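Local structure of lovastatin nonaketide synthase, polyketide synthase component (7CPX) at residues L947-L959 against L1157-P1170. The protein builds the nonaketide dihydromonacolin L, the lovastatin precursor, from malonyl-CoA by iterative condensation, methylation, ketoreduction and dehydration on a carrier-bound chain. The protein carries 2 engineered substitutions. Numbering follows the deposited sequence.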
loop_
_atom_site.group_PDB
_atom_site.type_symbol
_atom_site.label_atom_id
_atom_site.label_comp_id
_atom_site.label_asym_id
_atom_site.label_seq_id
_atom_site.Cartn_x
_atom_site.Cartn_y
_atom_site.Cartn_z
ATOM N N LEU A 947 14.762 5.414 2.290
ATOM C CA LEU A 947 15.945 5.932 2.971
ATOM C C LEU A 947 15.590 7.132 3.837
ATOM O O LEU A 947 16.013 7.228 4.995
ATOM C CB LEU A 947 17.008 6.313 1.943
ATOM C CG LEU A 947 17.441 5.202 0.989
ATOM C CD1 LEU A 947 18.451 5.731 -0.005
ATOM C CD2 LEU A 947 18.016 4.028 1.757
ATOM N N ARG A 948 14.813 8.057 3.288
ATOM C CA ARG A 948 14.242 9.273 3.839
ATOM C C ARG A 948 12.871 8.942 4.422
ATOM O O ARG A 948 12.521 7.775 4.617
ATOM C CB ARG A 948 14.153 10.359 2.767
ATOM C CG ARG A 948 15.311 10.380 1.774
ATOM C CD ARG A 948 16.623 10.782 2.415
ATOM N NE ARG A 948 17.745 10.064 1.822
ATOM C CZ ARG A 948 18.161 10.222 0.575
ATOM N NH1 ARG A 948 17.569 11.070 -0.250
ATOM N NH2 ARG A 948 19.194 9.507 0.139
ATOM N N GLY A 949 12.079 9.968 4.717
ATOM C CA GLY A 949 10.717 9.769 5.141
ATOM C C GLY A 949 10.499 10.084 6.604
ATOM O O GLY A 949 11.389 10.577 7.304
ATOM N N PRO A 950 9.298 9.801 7.096
ATOM C CA PRO A 950 8.964 10.124 8.484
ATOM C C PRO A 950 9.618 9.154 9.456
ATOM O O PRO A 950 10.152 8.108 9.084
ATOM C CB PRO A 950 7.440 9.997 8.511
ATOM C CG PRO A 950 7.151 8.953 7.489
ATOM C CD PRO A 950 8.183 9.128 6.405
ATOM N N LYS A 951 9.555 9.522 10.732
ATOM C CA LYS A 951 10.064 8.650 11.774
ATOM C C LYS A 951 9.254 7.356 11.791
ATOM O O LYS A 951 8.096 7.334 11.365
ATOM C CB LYS A 951 9.977 9.337 13.135
ATOM C CG LYS A 951 10.676 10.683 13.217
ATOM C CD LYS A 951 12.180 10.546 13.075
ATOM C CE LYS A 951 12.882 11.853 13.405
ATOM N NZ LYS A 951 12.426 12.974 12.538
ATOM N N PRO A 952 9.833 6.261 12.277
ATOM C CA PRO A 952 9.075 5.009 12.327
ATOM C C PRO A 952 8.050 5.048 13.443
ATOM O O PRO A 952 8.294 4.547 14.544
ATOM C CB PRO A 952 10.159 3.959 12.575
ATOM C CG PRO A 952 11.162 4.683 13.397
ATOM C CD PRO A 952 11.157 6.114 12.906
ATOM N N HIS A 953 6.899 5.653 13.162
ATOM C CA HIS A 953 5.929 5.932 14.210
ATOM C C HIS A 953 5.567 4.658 14.960
ATOM O O HIS A 953 5.324 3.607 14.362
ATOM C CB HIS A 953 4.674 6.562 13.614
ATOM C CG HIS A 953 3.697 7.040 14.641
ATOM N ND1 HIS A 953 3.004 6.180 15.465
ATOM C CD2 HIS A 953 3.301 8.289 14.982
ATOM C CE1 HIS A 953 2.224 6.879 16.270
ATOM N NE2 HIS A 953 2.384 8.161 15.996
ATOM N N LEU A 954 5.536 4.762 16.286
ATOM C CA LEU A 954 5.201 3.616 17.115
ATOM C C LEU A 954 3.791 3.136 16.804
ATOM O O LEU A 954 2.896 3.933 16.508
ATOM C CB LEU A 954 5.324 3.986 18.593
ATOM C CG LEU A 954 5.080 2.856 19.594
ATOM C CD1 LEU A 954 6.076 1.728 19.391
ATOM C CD2 LEU A 954 5.155 3.386 21.014
ATOM N N LEU A 955 3.602 1.818 16.861
ATOM C CA LEU A 955 2.324 1.182 16.561
ATOM C C LEU A 955 2.045 1.177 15.063
ATOM O O LEU A 955 1.088 0.544 14.610
ATOM C CB LEU A 955 1.176 1.887 17.290
ATOM C CG LEU A 955 1.395 2.290 18.748
ATOM C CD1 LEU A 955 0.154 2.968 19.289
ATOM C CD2 LEU A 955 1.761 1.091 19.595
ATOM N N LEU A 956 2.881 1.860 14.285
ATOM C CA LEU A 956 2.647 2.001 12.855
ATOM C C LEU A 956 3.869 1.560 12.065
ATOM O O LEU A 956 3.743 1.008 10.967
ATOM C CB LEU A 956 2.299 3.451 12.514
ATOM C CG LEU A 956 1.041 4.018 13.170
ATOM C CD1 LEU A 956 0.836 5.461 12.759
ATOM C CD2 LEU A 956 -0.165 3.190 12.796
ATOM N N GLY A 957 5.053 1.793 12.618
ATOM C CA GLY A 957 6.250 1.512 11.867
ATOM C C GLY A 957 6.492 2.591 10.824
ATOM O O GLY A 957 6.142 3.762 10.993
ATOM N N LYS A 958 7.103 2.172 9.722
ATOM C CA LYS A 958 7.450 3.084 8.646
ATOM C C LYS A 958 6.339 3.135 7.610
ATOM O O LYS A 958 5.781 2.105 7.223
ATOM C CB LYS A 958 8.757 2.658 7.980
ATOM C CG LYS A 958 9.887 2.427 8.955
ATOM C CD LYS A 958 11.228 2.419 8.257
ATOM C CE LYS A 958 12.315 1.929 9.185
ATOM N NZ LYS A 958 12.285 0.449 9.346
ATOM N N LEU A 959 6.022 4.347 7.166
ATOM C CA LEU A 959 5.071 4.515 6.079
ATOM C C LEU A 959 5.593 3.827 4.825
ATOM O O LEU A 959 6.787 3.885 4.516
ATOM C CB LEU A 959 4.832 6.000 5.817
ATOM C CG LEU A 959 3.862 6.355 4.690
ATOM C CD1 LEU A 959 2.514 5.714 4.925
ATOM C CD2 LEU A 959 3.716 7.859 4.573
ATOM N N LEU A 1157 1.871 7.632 26.434
ATOM C CA LEU A 1157 2.738 6.830 25.586
ATOM C C LEU A 1157 3.366 7.740 24.545
ATOM O O LEU A 1157 2.657 8.485 23.860
ATOM C CB LEU A 1157 1.964 5.696 24.909
ATOM C CG LEU A 1157 2.781 4.800 23.976
ATOM C CD1 LEU A 1157 3.926 4.137 24.725
ATOM C CD2 LEU A 1157 1.895 3.755 23.327
ATOM N N MET A 1158 4.689 7.682 24.428
ATOM C CA MET A 1158 5.431 8.527 23.506
ATOM C C MET A 1158 6.403 7.678 22.705
ATOM O O MET A 1158 6.958 6.701 23.217
ATOM C CB MET A 1158 6.191 9.628 24.253
ATOM C CG MET A 1158 7.152 9.107 25.310
ATOM S SD MET A 1158 8.036 10.427 26.164
ATOM C CE MET A 1158 8.956 11.160 24.812
ATOM N N ASP A 1159 6.606 8.058 21.447
ATOM C CA ASP A 1159 7.540 7.360 20.572
ATOM C C ASP A 1159 8.944 7.884 20.845
ATOM O O ASP A 1159 9.249 9.045 20.554
ATOM C CB ASP A 1159 7.151 7.562 19.110
ATOM C CG ASP A 1159 8.052 6.803 18.155
ATOM O OD1 ASP A 1159 8.935 6.058 18.630
ATOM O OD2 ASP A 1159 7.877 6.953 16.928
ATOM N N GLU A 1160 9.800 7.030 21.409
ATOM C CA GLU A 1160 11.165 7.448 21.703
ATOM C C GLU A 1160 11.907 7.849 20.436
ATOM O O GLU A 1160 12.764 8.739 20.473
ATOM C CB GLU A 1160 11.913 6.327 22.425
ATOM C CG GLU A 1160 11.257 5.880 23.722
ATOM C CD GLU A 1160 11.212 6.979 24.766
ATOM O OE1 GLU A 1160 11.884 8.013 24.574
ATOM O OE2 GLU A 1160 10.502 6.808 25.779
ATOM N N GLY A 1161 11.591 7.210 19.308
ATOM C CA GLY A 1161 12.213 7.578 18.049
ATOM C C GLY A 1161 11.727 8.898 17.493
ATOM O O GLY A 1161 12.388 9.472 16.620
ATOM N N ASN A 1162 10.586 9.394 17.978
ATOM C CA ASN A 1162 10.051 10.678 17.552
ATOM C C ASN A 1162 10.075 11.732 18.647
ATOM O O ASN A 1162 10.068 12.925 18.331
ATOM C CB ASN A 1162 8.607 10.517 17.055
ATOM C CG ASN A 1162 8.269 11.469 15.924
ATOM O OD1 ASN A 1162 7.807 11.049 14.862
ATOM N ND2 ASN A 1162 8.500 12.758 16.144
ATOM N N GLY A 1163 10.098 11.326 19.915
ATOM C CA GLY A 1163 10.154 12.282 21.001
ATOM C C GLY A 1163 8.870 13.041 21.240
ATOM O O GLY A 1163 8.904 14.116 21.842
ATOM N N CYS A 1164 7.737 12.515 20.786
ATOM C CA CYS A 1164 6.448 13.157 20.975
ATOM C C CYS A 1164 5.446 12.156 21.528
ATOM O O CYS A 1164 5.551 10.954 21.261
ATOM C CB CYS A 1164 5.917 13.734 19.655
ATOM S SG CYS A 1164 5.677 12.503 18.354
ATOM N N PRO A 1165 4.465 12.619 22.298
ATOM C CA PRO A 1165 3.474 11.700 22.860
ATOM C C PRO A 1165 2.448 11.261 21.829
ATOM O O PRO A 1165 2.213 11.928 20.820
ATOM C CB PRO A 1165 2.820 12.528 23.972
ATOM C CG PRO A 1165 2.924 13.925 23.488
ATOM C CD PRO A 1165 4.220 14.011 22.721
ATOM N N LEU A 1166 1.837 10.114 22.103
ATOM C CA LEU A 1166 0.750 9.603 21.286
ATOM C C LEU A 1166 -0.592 10.045 21.858
ATOM O O LEU A 1166 -0.698 10.465 23.012
ATOM C CB LEU A 1166 0.802 8.076 21.203
ATOM C CG LEU A 1166 1.780 7.485 20.186
ATOM C CD1 LEU A 1166 3.213 7.844 20.534
ATOM C CD2 LEU A 1166 1.607 5.978 20.104
ATOM N N LEU A 1167 -1.628 9.946 21.024
ATOM C CA LEU A 1167 -2.968 10.306 21.470
ATOM C C LEU A 1167 -3.383 9.469 22.669
ATOM O O LEU A 1167 -3.836 10.000 23.690
ATOM C CB LEU A 1167 -3.966 10.120 20.330
ATOM C CG LEU A 1167 -3.802 11.062 19.142
ATOM C CD1 LEU A 1167 -4.754 10.674 18.029
ATOM C CD2 LEU A 1167 -4.035 12.496 19.579
ATOM N N LEU A 1168 -3.233 8.153 22.563
ATOM C CA LEU A 1168 -3.663 7.233 23.599
ATOM C C LEU A 1168 -2.611 6.159 23.798
ATOM O O LEU A 1168 -2.038 5.651 22.832
ATOM C CB LEU A 1168 -4.996 6.569 23.241
ATOM C CG LEU A 1168 -6.265 7.396 23.420
ATOM C CD1 LEU A 1168 -7.425 6.725 22.709
ATOM C CD2 LEU A 1168 -6.579 7.570 24.891
ATOM N N HIS A 1169 -2.368 5.818 25.052
ATOM C CA HIS A 1169 -1.675 4.582 25.360
ATOM C C HIS A 1169 -2.686 3.449 25.236
ATOM O O HIS A 1169 -3.667 3.427 25.987
ATOM C CB HIS A 1169 -1.089 4.638 26.763
ATOM C CG HIS A 1169 -0.192 3.487 27.104
ATOM N ND1 HIS A 1169 -0.226 2.283 26.434
ATOM C CD2 HIS A 1169 0.767 3.360 28.052
ATOM C CE1 HIS A 1169 0.669 1.465 26.955
ATOM N NE2 HIS A 1169 1.287 2.094 27.938
ATOM N N PRO A 1170 -2.502 2.504 24.306
ATOM C CA PRO A 1170 -3.514 1.458 24.114
ATOM C C PRO A 1170 -3.929 0.784 25.411
ATOM O O PRO A 1170 -5.025 0.227 25.504
ATOM C CB PRO A 1170 -2.820 0.479 23.164
ATOM C CG PRO A 1170 -1.921 1.343 22.361
ATOM C CD PRO A 1170 -1.424 2.405 23.306
#
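L954 and L955 of the loop 950-957 pack against L1157, L1166 and P1170, which flank a short, weakly bonded β-hairpin (about 1158-1159 and 1164-1165) within the dehydratase domain, joining the predicted N-terminal and C-terminal hotdog folds. L955 has CG anti to its carbonyl carbon (chi1 -43°), and CD1 comes to 3.4 Å from L1166 CD2. The same CD1 reaches CG of the P1170 ring at 4.0 Å, and P1170 lies close to D1174, the predicted proton donor of the dehydratase. L954 instead sets CG anti to the backbone N (chi1 -177°) and crosses L1157 at about a right angle, its CD2 touching both methyls. L1166 slides antiparallel past H953, with CD2 4.0 Å from the imidazole CE1, while L956 CD1 lies over one face of that ring, toward its rim. E1004 of helix 995-1012 ties the two sides together, accepting from L1167 N and, weakly, from H953 NE2.

D1159 sits where the first strand runs into the turn, and its carboxylate serves both segments. Its OD1 takes G1161 N from above the carboxylate plane, closing an Asx turn, whereas OD2 receives a weak, bent bond from L954 N (3.3 Å, 132°). Farther out, K951 and N1162 cross nearly perpendicularly, and the amide OD1 of N1162 rests 3.3 Å from K951 CB.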